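Local coordinates for multiple PDZ domain protein (Mus musculus, PDB 4XH7) that probably acts as a multi-PDZ scaffold in signalling, its fourth PDZ domain being likely to bind the C-terminal tails of partner proteins, at residues Gln9-Leu14 and Ile28-Val33; Thr16-Ile21 and Leu76-Gly81; Ser34-Asn39 and Val64-Lys69. All blocks are in the same frame, centred on the assembly; numbering follows the deposited sequence.

Contact 1: residues Gln9-Leu14 and Ile28-Val33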
loop_
_atom_site.group_PDB
_atom_site.type_symbol
_atom_site.label_atom_id
_atom_site.label_comp_id
_atom_site.label_asym_id
_atom_site.label_seq_id
_atom_site.Cartn_x
_atom_site.Cartn_y
_atom_site.Cartn_z
ATOM N N GLN A 9 1.568 -12.730 13.196
ATOM C CA GLN A 9 0.470 -12.126 13.949
ATOM C C GLN A 9 0.420 -10.617 13.760
ATOM O O GLN A 9 -0.659 -10.034 13.825
ATOM C CB GLN A 9 0.572 -12.461 15.425
ATOM C CG GLN A 9 0.322 -13.929 15.671
ATOM C CD GLN A 9 0.120 -14.237 17.122
ATOM O OE1 GLN A 9 1.054 -14.174 17.922
ATOM N NE2 GLN A 9 -1.106 -14.568 17.482
ATOM N N GLN A 10 1.573 -9.997 13.514
ATOM C CA GLN A 10 1.584 -8.561 13.246
ATOM C C GLN A 10 0.908 -8.284 11.903
ATOM O O GLN A 10 0.087 -7.358 11.810
ATOM C CB GLN A 10 3.006 -7.993 13.278
ATOM N N GLU A 11 1.218 -9.083 10.879
ATOM C CA GLU A 11 0.581 -8.911 9.576
ATOM C C GLU A 11 -0.915 -9.216 9.679
ATOM O O GLU A 11 -1.741 -8.523 9.101
ATOM C CB GLU A 11 1.230 -9.792 8.523
ATOM C CG GLU A 11 0.564 -9.698 7.162
ATOM C CD GLU A 11 1.462 -10.240 6.058
ATOM O OE1 GLU A 11 2.680 -10.370 6.308
ATOM O OE2 GLU A 11 0.956 -10.540 4.948
ATOM N N ALA A 12 -1.272 -10.260 10.421
ATOM C CA ALA A 12 -2.682 -10.557 10.616
ATOM C C ALA A 12 -3.453 -9.436 11.289
ATOM O O ALA A 12 -4.606 -9.207 10.962
ATOM C CB ALA A 12 -2.853 -11.824 11.427
ATOM N N ALA A 13 -2.833 -8.759 12.249
ATOM C CA ALA A 13 -3.482 -7.662 12.941
ATOM C C ALA A 13 -3.717 -6.491 11.983
ATOM O O ALA A 13 -4.774 -5.869 12.026
ATOM C CB ALA A 13 -2.647 -7.229 14.129
ATOM N N LEU A 14 -2.747 -6.224 11.110
ATOM C CA LEU A 14 -2.889 -5.190 10.082
ATOM C C LEU A 14 -4.052 -5.488 9.144
ATOM O O LEU A 14 -4.887 -4.612 8.880
ATOM C CB LEU A 14 -1.606 -5.046 9.272
ATOM C CG LEU A 14 -0.710 -3.861 9.526
ATOM C CD1 LEU A 14 0.272 -3.804 8.373
ATOM C CD2 LEU A 14 -1.519 -2.573 9.667
ATOM N N ILE A 28 -8.197 -7.005 1.494
ATOM C CA ILE A 28 -7.034 -6.257 1.996
ATOM C C ILE A 28 -5.761 -7.016 1.677
ATOM O O ILE A 28 -5.751 -8.249 1.756
ATOM C CB ILE A 28 -7.105 -6.044 3.539
ATOM C CG1 ILE A 28 -8.494 -5.542 3.963
ATOM C CG2 ILE A 28 -5.965 -5.106 4.022
ATOM C CD1 ILE A 28 -8.902 -4.175 3.295
ATOM N N VAL A 29 -4.699 -6.291 1.295
ATOM C CA VAL A 29 -3.434 -6.887 0.942
ATOM C C VAL A 29 -2.333 -6.171 1.689
ATOM O O VAL A 29 -2.324 -4.942 1.751
ATOM C CB VAL A 29 -3.172 -6.775 -0.571
ATOM C CG1 VAL A 29 -1.837 -7.414 -0.905
ATOM C CG2 VAL A 29 -4.334 -7.411 -1.343
ATOM N N VAL A 30 -1.410 -6.929 2.275
ATOM C CA VAL A 30 -0.211 -6.330 2.870
ATOM C C VAL A 30 1.007 -6.671 2.027
ATOM O O VAL A 30 1.227 -7.842 1.694
ATOM C CB VAL A 30 -0.016 -6.804 4.333
ATOM C CG1 VAL A 30 1.299 -6.276 4.925
ATOM C CG2 VAL A 30 -1.161 -6.281 5.171
ATOM N N ALA A 31 1.801 -5.662 1.660
ATOM C CA ALA A 31 3.018 -5.925 0.882
ATOM C C ALA A 31 4.235 -5.426 1.634
ATOM O O ALA A 31 4.232 -4.316 2.139
ATOM C CB ALA A 31 2.944 -5.263 -0.483
ATOM N N HIS A 32 5.280 -6.249 1.700
ATOM C CA HIS A 32 6.540 -5.792 2.275
ATOM C C HIS A 32 7.467 -5.460 1.128
ATOM O O HIS A 32 7.806 -6.326 0.291
ATOM C CB HIS A 32 7.123 -6.858 3.200
ATOM C CG HIS A 32 6.223 -7.179 4.344
ATOM N ND1 HIS A 32 5.399 -8.282 4.351
ATOM C CD2 HIS A 32 5.976 -6.514 5.495
ATOM C CE1 HIS A 32 4.693 -8.295 5.468
ATOM N NE2 HIS A 32 5.018 -7.228 6.178
ATOM N N VAL A 33 7.838 -4.193 1.058
ATOM C CA VAL A 33 8.571 -3.679 -0.083
ATOM C C VAL A 33 9.921 -3.182 0.409
ATOM O O VAL A 33 10.007 -2.633 1.504
ATOM C CB VAL A 33 7.773 -2.524 -0.752
ATOM C CG1 VAL A 33 8.561 -1.853 -1.880
ATOM C CG2 VAL A 33 6.467 -3.062 -1.319
HETATM O O HOH W 1 2.881 -10.008 2.532
#

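Contact 2: residues Thr16-Ile21 and Leu76-Gly81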
loop_
_atom_site.group_PDB
_atom_site.type_symbol
_atom_site.label_atom_id
_atom_site.label_comp_id
_atom_site.label_asym_id
_atom_site.label_seq_id
_atom_site.Cartn_x
_atom_site.Cartn_y
_atom_site.Cartn_z
ATOM N N THR A 16 -6.560 -7.371 9.822
ATOM C CA THR A 16 -7.776 -7.339 10.583
ATOM C C THR A 16 -8.245 -5.910 10.811
ATOM O O THR A 16 -9.429 -5.629 10.695
ATOM C CB THR A 16 -7.583 -8.070 11.937
ATOM O OG1 THR A 16 -7.501 -9.477 11.691
ATOM C CG2 THR A 16 -8.734 -7.832 12.827
ATOM N N LYS A 17 -7.303 -5.018 11.112
ATOM C CA LYS A 17 -7.600 -3.609 11.295
ATOM C C LYS A 17 -8.313 -3.031 10.084
ATOM O O LYS A 17 -9.332 -2.344 10.196
ATOM C CB LYS A 17 -6.299 -2.833 11.552
ATOM C CG LYS A 17 -6.481 -1.302 11.640
ATOM C CD LYS A 17 -5.100 -0.621 11.674
ATOM C CE LYS A 17 -5.207 0.883 11.496
ATOM N NZ LYS A 17 -3.856 1.502 11.548
ATOM N N TRP A 18 -7.754 -3.303 8.915
ATOM C CA TRP A 18 -8.277 -2.683 7.710
ATOM C C TRP A 18 -9.502 -3.410 7.194
ATOM O O TRP A 18 -10.327 -2.797 6.495
ATOM C CB TRP A 18 -7.168 -2.571 6.631
ATOM C CG TRP A 18 -6.328 -1.414 6.963
ATOM C CD1 TRP A 18 -5.128 -1.424 7.625
ATOM C CD2 TRP A 18 -6.666 -0.044 6.753
ATOM N NE1 TRP A 18 -4.676 -0.126 7.802
ATOM C CE2 TRP A 18 -5.602 0.734 7.272
ATOM C CE3 TRP A 18 -7.747 0.601 6.135
ATOM C CZ2 TRP A 18 -5.578 2.135 7.189
ATOM C CZ3 TRP A 18 -7.730 2.008 6.073
ATOM C CH2 TRP A 18 -6.654 2.744 6.594
ATOM N N GLN A 19 -9.651 -4.697 7.525
ATOM C CA GLN A 19 -10.931 -5.348 7.229
ATOM C C GLN A 19 -12.067 -4.694 8.021
ATOM O O GLN A 19 -13.169 -4.467 7.490
ATOM C CB GLN A 19 -10.851 -6.860 7.515
ATOM C CG GLN A 19 -10.027 -7.601 6.468
ATOM C CD GLN A 19 -9.544 -8.938 6.957
ATOM O OE1 GLN A 19 -9.731 -9.286 8.126
ATOM N NE2 GLN A 19 -8.924 -9.701 6.068
ATOM N N ARG A 20 -11.820 -4.351 9.288
ATOM C CA ARG A 20 -12.836 -3.728 10.111
ATOM C C ARG A 20 -13.127 -2.299 9.607
ATOM O O ARG A 20 -14.225 -1.799 9.744
ATOM C CB ARG A 20 -12.386 -3.723 11.583
ATOM C CG ARG A 20 -13.376 -3.119 12.554
ATOM N N ILE A 21 -12.146 -1.647 8.972
ATOM C CA ILE A 21 -12.382 -0.329 8.425
ATOM C C ILE A 21 -13.137 -0.380 7.080
ATOM O O ILE A 21 -14.112 0.354 6.880
ATOM C CB ILE A 21 -11.029 0.431 8.255
ATOM C CG1 ILE A 21 -10.461 0.772 9.647
ATOM C CG2 ILE A 21 -11.238 1.708 7.423
ATOM C CD1 ILE A 21 -8.993 1.280 9.553
ATOM N N LEU A 76 -4.483 2.599 -2.186
ATOM C CA LEU A 76 -3.520 2.752 -1.091
ATOM C C LEU A 76 -4.226 3.075 0.222
ATOM O O LEU A 76 -5.018 4.001 0.259
ATOM C CB LEU A 76 -2.549 3.881 -1.397
ATOM C CG LEU A 76 -1.725 3.670 -2.658
ATOM C CD1 LEU A 76 -0.839 4.915 -2.811
ATOM C CD2 LEU A 76 -0.855 2.464 -2.547
ATOM N N LEU A 77 -3.928 2.327 1.288
ATOM C CA LEU A 77 -4.559 2.586 2.595
ATOM C C LEU A 77 -3.625 3.103 3.693
ATOM O O LEU A 77 -3.987 4.031 4.424
ATOM C CB LEU A 77 -5.263 1.327 3.123
ATOM C CG LEU A 77 -6.348 0.791 2.190
ATOM C CD1 LEU A 77 -6.862 -0.532 2.751
ATOM C CD2 LEU A 77 -7.478 1.813 1.987
ATOM N N GLU A 78 -2.436 2.520 3.805
ATOM C CA GLU A 78 -1.536 2.786 4.918
ATOM C C GLU A 78 -0.103 2.441 4.496
ATOM O O GLU A 78 0.120 1.482 3.731
ATOM C CB GLU A 78 -1.944 1.959 6.138
ATOM C CG GLU A 78 -1.084 2.198 7.360
ATOM C CD GLU A 78 -1.439 1.249 8.509
ATOM O OE1 GLU A 78 -0.554 0.461 8.906
ATOM O OE2 GLU A 78 -2.574 1.338 9.023
ATOM N N VAL A 79 0.885 3.215 4.954
ATOM C CA VAL A 79 2.286 2.795 4.685
ATOM C C VAL A 79 3.051 2.997 5.983
ATOM O O VAL A 79 2.960 4.087 6.565
ATOM C CB VAL A 79 2.991 3.602 3.557
ATOM C CG1 VAL A 79 2.515 3.162 2.183
ATOM C CG2 VAL A 79 2.786 5.110 3.709
ATOM N N ASN A 80 3.779 1.977 6.438
ATOM C CA ASN A 80 4.522 2.070 7.708
ATOM C C ASN A 80 3.717 2.719 8.850
ATOM O O ASN A 80 4.223 3.597 9.582
ATOM C CB ASN A 80 5.822 2.832 7.485
ATOM C CG ASN A 80 6.835 1.991 6.763
ATOM O OD1 ASN A 80 6.533 0.850 6.388
ATOM N ND2 ASN A 80 8.043 2.517 6.577
ATOM N N GLY A 81 2.466 2.294 8.973
ATOM C CA GLY A 81 1.592 2.765 10.035
ATOM C C GLY A 81 0.943 4.119 9.838
ATOM O O GLY A 81 0.119 4.525 10.659
HETATM O O HOH W 2 -0.921 0.344 11.656
#

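Contact 3: residues Ser34-Asn39 and Val64-Lys69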
loop_
_atom_site.group_PDB
_atom_site.type_symbol
_atom_site.label_atom_id
_atom_site.label_comp_id
_atom_site.label_asym_id
_atom_site.label_seq_id
_atom_site.Cartn_x
_atom_site.Cartn_y
_atom_site.Cartn_z
ATOM N N SER A 34 10.966 -3.391 -0.384
ATOM C CA SER A 34 12.267 -2.788 -0.099
ATOM C C SER A 34 12.715 -1.938 -1.265
ATOM O O SER A 34 12.850 -2.436 -2.390
ATOM C CB SER A 34 13.308 -3.872 0.184
ATOM O OG SER A 34 12.992 -4.504 1.412
ATOM N N LYS A 35 12.881 -0.649 -1.007
ATOM C CA LYS A 35 13.353 0.249 -2.045
ATOM C C LYS A 35 14.808 -0.081 -2.360
ATOM O O LYS A 35 15.509 -0.654 -1.533
ATOM C CB LYS A 35 13.191 1.697 -1.613
ATOM C CG LYS A 35 11.756 2.169 -1.709
ATOM C CD LYS A 35 11.443 3.292 -0.744
ATOM C CE LYS A 35 12.376 4.445 -0.914
ATOM N NZ LYS A 35 11.934 5.602 -0.123
ATOM N N PHE A 36 15.244 0.257 -3.568
ATOM C CA PHE A 36 16.576 -0.129 -4.036
ATOM C C PHE A 36 17.655 0.820 -3.474
ATOM O O PHE A 36 18.843 0.477 -3.440
ATOM C CB PHE A 36 16.614 -0.129 -5.563
ATOM C CG PHE A 36 15.679 -1.136 -6.213
ATOM C CD1 PHE A 36 15.168 -2.218 -5.503
ATOM C CD2 PHE A 36 15.316 -0.985 -7.540
ATOM C CE1 PHE A 36 14.310 -3.136 -6.119
ATOM C CE2 PHE A 36 14.481 -1.879 -8.166
ATOM C CZ PHE A 36 13.969 -2.972 -7.452
ATOM N N SER A 37 17.230 2.009 -3.059
ATOM C CA SER A 37 18.108 3.014 -2.456
ATOM C C SER A 37 17.285 4.053 -1.691
ATOM O O SER A 37 16.082 4.196 -1.927
ATOM C CB SER A 37 18.945 3.697 -3.533
ATOM O OG SER A 37 18.197 4.752 -4.114
ATOM N N GLU A 38 17.917 4.766 -0.762
ATOM C CA GLU A 38 17.193 5.753 0.043
ATOM C C GLU A 38 16.606 6.862 -0.842
ATOM O O GLU A 38 15.522 7.396 -0.570
ATOM C CB GLU A 38 18.118 6.348 1.114
ATOM N N ASN A 39 17.321 7.166 -1.923
ATOM C CA ASN A 39 16.983 8.276 -2.806
ATOM C C ASN A 39 16.110 7.888 -4.000
ATOM O O ASN A 39 15.951 8.674 -4.934
ATOM C CB ASN A 39 18.272 8.937 -3.318
ATOM N N VAL A 64 7.944 -2.307 -5.819
ATOM C CA VAL A 64 6.608 -2.903 -5.627
ATOM C C VAL A 64 6.425 -4.124 -6.546
ATOM O O VAL A 64 5.849 -5.160 -6.132
ATOM C CB VAL A 64 5.520 -1.859 -5.866
ATOM C CG1 VAL A 64 4.156 -2.530 -5.997
ATOM C CG2 VAL A 64 5.502 -0.828 -4.721
ATOM N N GLY A 65 6.939 -4.034 -7.781
ATOM C CA GLY A 65 6.874 -5.171 -8.686
ATOM C C GLY A 65 7.615 -6.380 -8.109
ATOM O O GLY A 65 7.161 -7.534 -8.239
ATOM N N HIS A 66 8.738 -6.119 -7.437
ATOM C CA HIS A 66 9.509 -7.211 -6.854
ATOM C C HIS A 66 8.761 -7.886 -5.722
ATOM O O HIS A 66 8.920 -9.100 -5.511
ATOM C CB HIS A 66 10.861 -6.725 -6.352
ATOM C CG HIS A 66 11.872 -6.540 -7.445
ATOM N ND1 HIS A 66 13.230 -6.576 -7.219
ATOM C CD2 HIS A 66 11.715 -6.295 -8.767
ATOM C CE1 HIS A 66 13.872 -6.388 -8.362
ATOM N NE2 HIS A 66 12.977 -6.212 -9.318
ATOM N N SER A 67 7.955 -7.124 -4.990
ATOM C CA SER A 67 7.097 -7.728 -3.960
ATOM C C SER A 67 6.050 -8.658 -4.566
ATOM O O SER A 67 5.763 -9.721 -4.014
ATOM C CB SER A 67 6.395 -6.661 -3.127
ATOM O OG SER A 67 5.141 -7.166 -2.721
ATOM N N GLY A 68 5.466 -8.265 -5.692
ATOM C CA GLY A 68 4.529 -9.128 -6.381
ATOM C C GLY A 68 3.086 -9.105 -5.877
ATOM O O GLY A 68 2.216 -9.654 -6.532
ATOM N N LYS A 69 2.850 -8.464 -4.734
ATOM C CA LYS A 69 1.550 -8.486 -4.087
ATOM C C LYS A 69 0.552 -7.454 -4.587
ATOM O O LYS A 69 -0.662 -7.592 -4.347
ATOM C CB LYS A 69 1.722 -8.236 -2.584
ATOM C CG LYS A 69 2.550 -9.261 -1.832
ATOM C CD LYS A 69 1.762 -10.512 -1.605
ATOM C CE LYS A 69 2.456 -11.403 -0.604
ATOM N NZ LYS A 69 2.038 -12.815 -0.802
#

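Contact 1: residues Gln9-Leu14 and Ile28-Val33
Glu-11 reaches strand 28-33 because its CG lies anti to the backbone N (chi1 177°) and the chain stays extended beyond it. His-32 turns the other way about its first bond. Its CG is anti to the carbonyl carbon (chi1 -61°), which swings the ring back toward the helix. The carboxylate then reaches the ring edge with one oxygen. Glu-11 OE1 lies in the plane of the imidazole, 3.0 Å from His-32 CE1. This is a short C-H to oxygen approach. The two ring nitrogens stand farther from that oxygen. If the histidine were protonated, the attraction would probably be stronger.

The second carboxylate oxygen faces the strand backbone through water 1. The water donates to Glu-11 OE2 at 3.1 Å and to Val-30 O at 2.9 Å. Val-30 runs alongside the acidic chain in the opposite direction, with its CB 4.1 Å from Glu-11 CG.

This is an N-terminal helix, 5-22, laid over the first strand of the PDZ fold. The short axes run 139° apart and pass 9.2 Å from each other. Strand 26-34 is an outermost strand of its sheet and pairs with strand 102-110, through Val-29, Ala-31 and Val-33.

One turn further along the helix, the chemistry becomes apolar. Leu-14 CD1 rests on Val-30 CG2 at 4.3 Å, a fairly open contact. Leu-14 also touches Val-106 of strand 102-110, and Leu-15 of the same helix touches Val-30.

Contact 2: residues Thr16-Ile21 and Leu76-Gly81
Trp-18 and Leu-77 mark the closest backbone approach, with CA atoms 8.2 Å apart. Helix 16-21 and strand 76-79 run roughly antiparallel, at 145°, with axes 10.6 Å apart. The strand carries a classic beta bulge: Leu-77 and Glu-78 both face Val-106. Both direct their side chains toward the helix, which lies across the four-stranded antiparallel sheet of the PDZ fold.

Leu-77 packs over one face of the indole. Its CB is a CH-pi donor 3.8 Å from the centroid of the Trp-18 six-membered ring, almost on the ring normal. Leu-77 CD1 adds a contact of 3.7 Å to Trp-18 CE3. Ile-21, one turn along the helix, covers the opposite face with CD1, so the ring is sandwiched between two aliphatic groups.

Glu-78 CG is anti to the backbone N and its chain is extended, which carries the carboxylate to the indole edge. Trp-18 NE1 donates to Glu-78 OE2 at 2.8 Å, with an N-H...O angle of 156°. The acceptor lies in the ring plane, yet the N-H comes from well above the carboxylate plane. Lys-17 NZ reaches the same Glu-78 OE2 from the other face of that plane and forms a salt bridge at 2.8 Å. Two donors thus grip one oxygen of a buried carboxylate, and the lysine probably favours its charged form. Replacing the indole of Trp-18 by an alanine is likely to open a gap between Leu-77 and Ile-21 and to leave Glu-78 OE2 with only the lysine of its two donors. The other oxygen, Glu-78 OE1, is tied to the same lysine through water 2, which donates to Glu-78 OE1 at 2.8 Å and accepts from Lys-17 NZ at 3.2 Å.

Contact 3: residues Ser34-Asn39 and Val64-Lys69
Phe-36 and His-66 carry this surface contact alone. Its tight part is a single meeting of rings. Phe-36 brings its far end, CZ, over one face of the imidazole, 3.5 Å from His-66 CE1. Phe-36 CE1 follows at 3.8 Å from His-66 ND1. The ring centroids are 5.0 Å apart and the planes are tilted by 54°, so the two rings meet obliquely. Both side chains have CG anti to the carbonyl carbon. For Phe-36 (chi1 -63°) this swings the ring toward helix 63-67, although its first bond does not point there.

The rest is loose. Only 76 Å² is buried, and both residues remain largely exposed to solvent. Beyond Phe-36 the loop moves away from the helix, and Asn-39 is poorly ordered.

Behind His-66 the helix ends. Gly-68 N still donates to Val-64 O at 3.2 Å, but Gly-68 itself has positive phi. A side chain there would run into the preceding carbonyl oxygen. Lys-69 N makes a weak bond to Ser-67 OG at 3.3 Å.

The loop follows the first strand of the PDZ fold and leads to Leu-42. By sequence, Leu-42 belongs to the carboxylate-binding loop of the family. Lys-35 and Val-64 both touch Leu-42, which thus links the two segments.

The Phe-36 and His-66 rings meet through dispersion and weak ring electrostatics, without a polar bond or a salt bridge. A pair of this kind is likely to hold the loop only lightly.

Contacts 1 and 2 share helix 5-22 and the same sheet, with centres about 8 Å apart. They touch directly: Leu-14 CD2 lies 3.3 Å from Glu-78 OE1, and Ile-28 CD1 is 4.2 Å from Leu-77 CD1. Contact 3 is farther off, its centre about 16 Å from that of contact 1 and about 19 Å from that of contact 2. It still meets contact 1, where Ala-31 CB packs 3.7 Å from Ser-67 OG. Contacts 2 and 3 do not touch. The peptide groove of a PDZ domain would lie between strand 44-49 and helix 89-97, elements that none of these segments include.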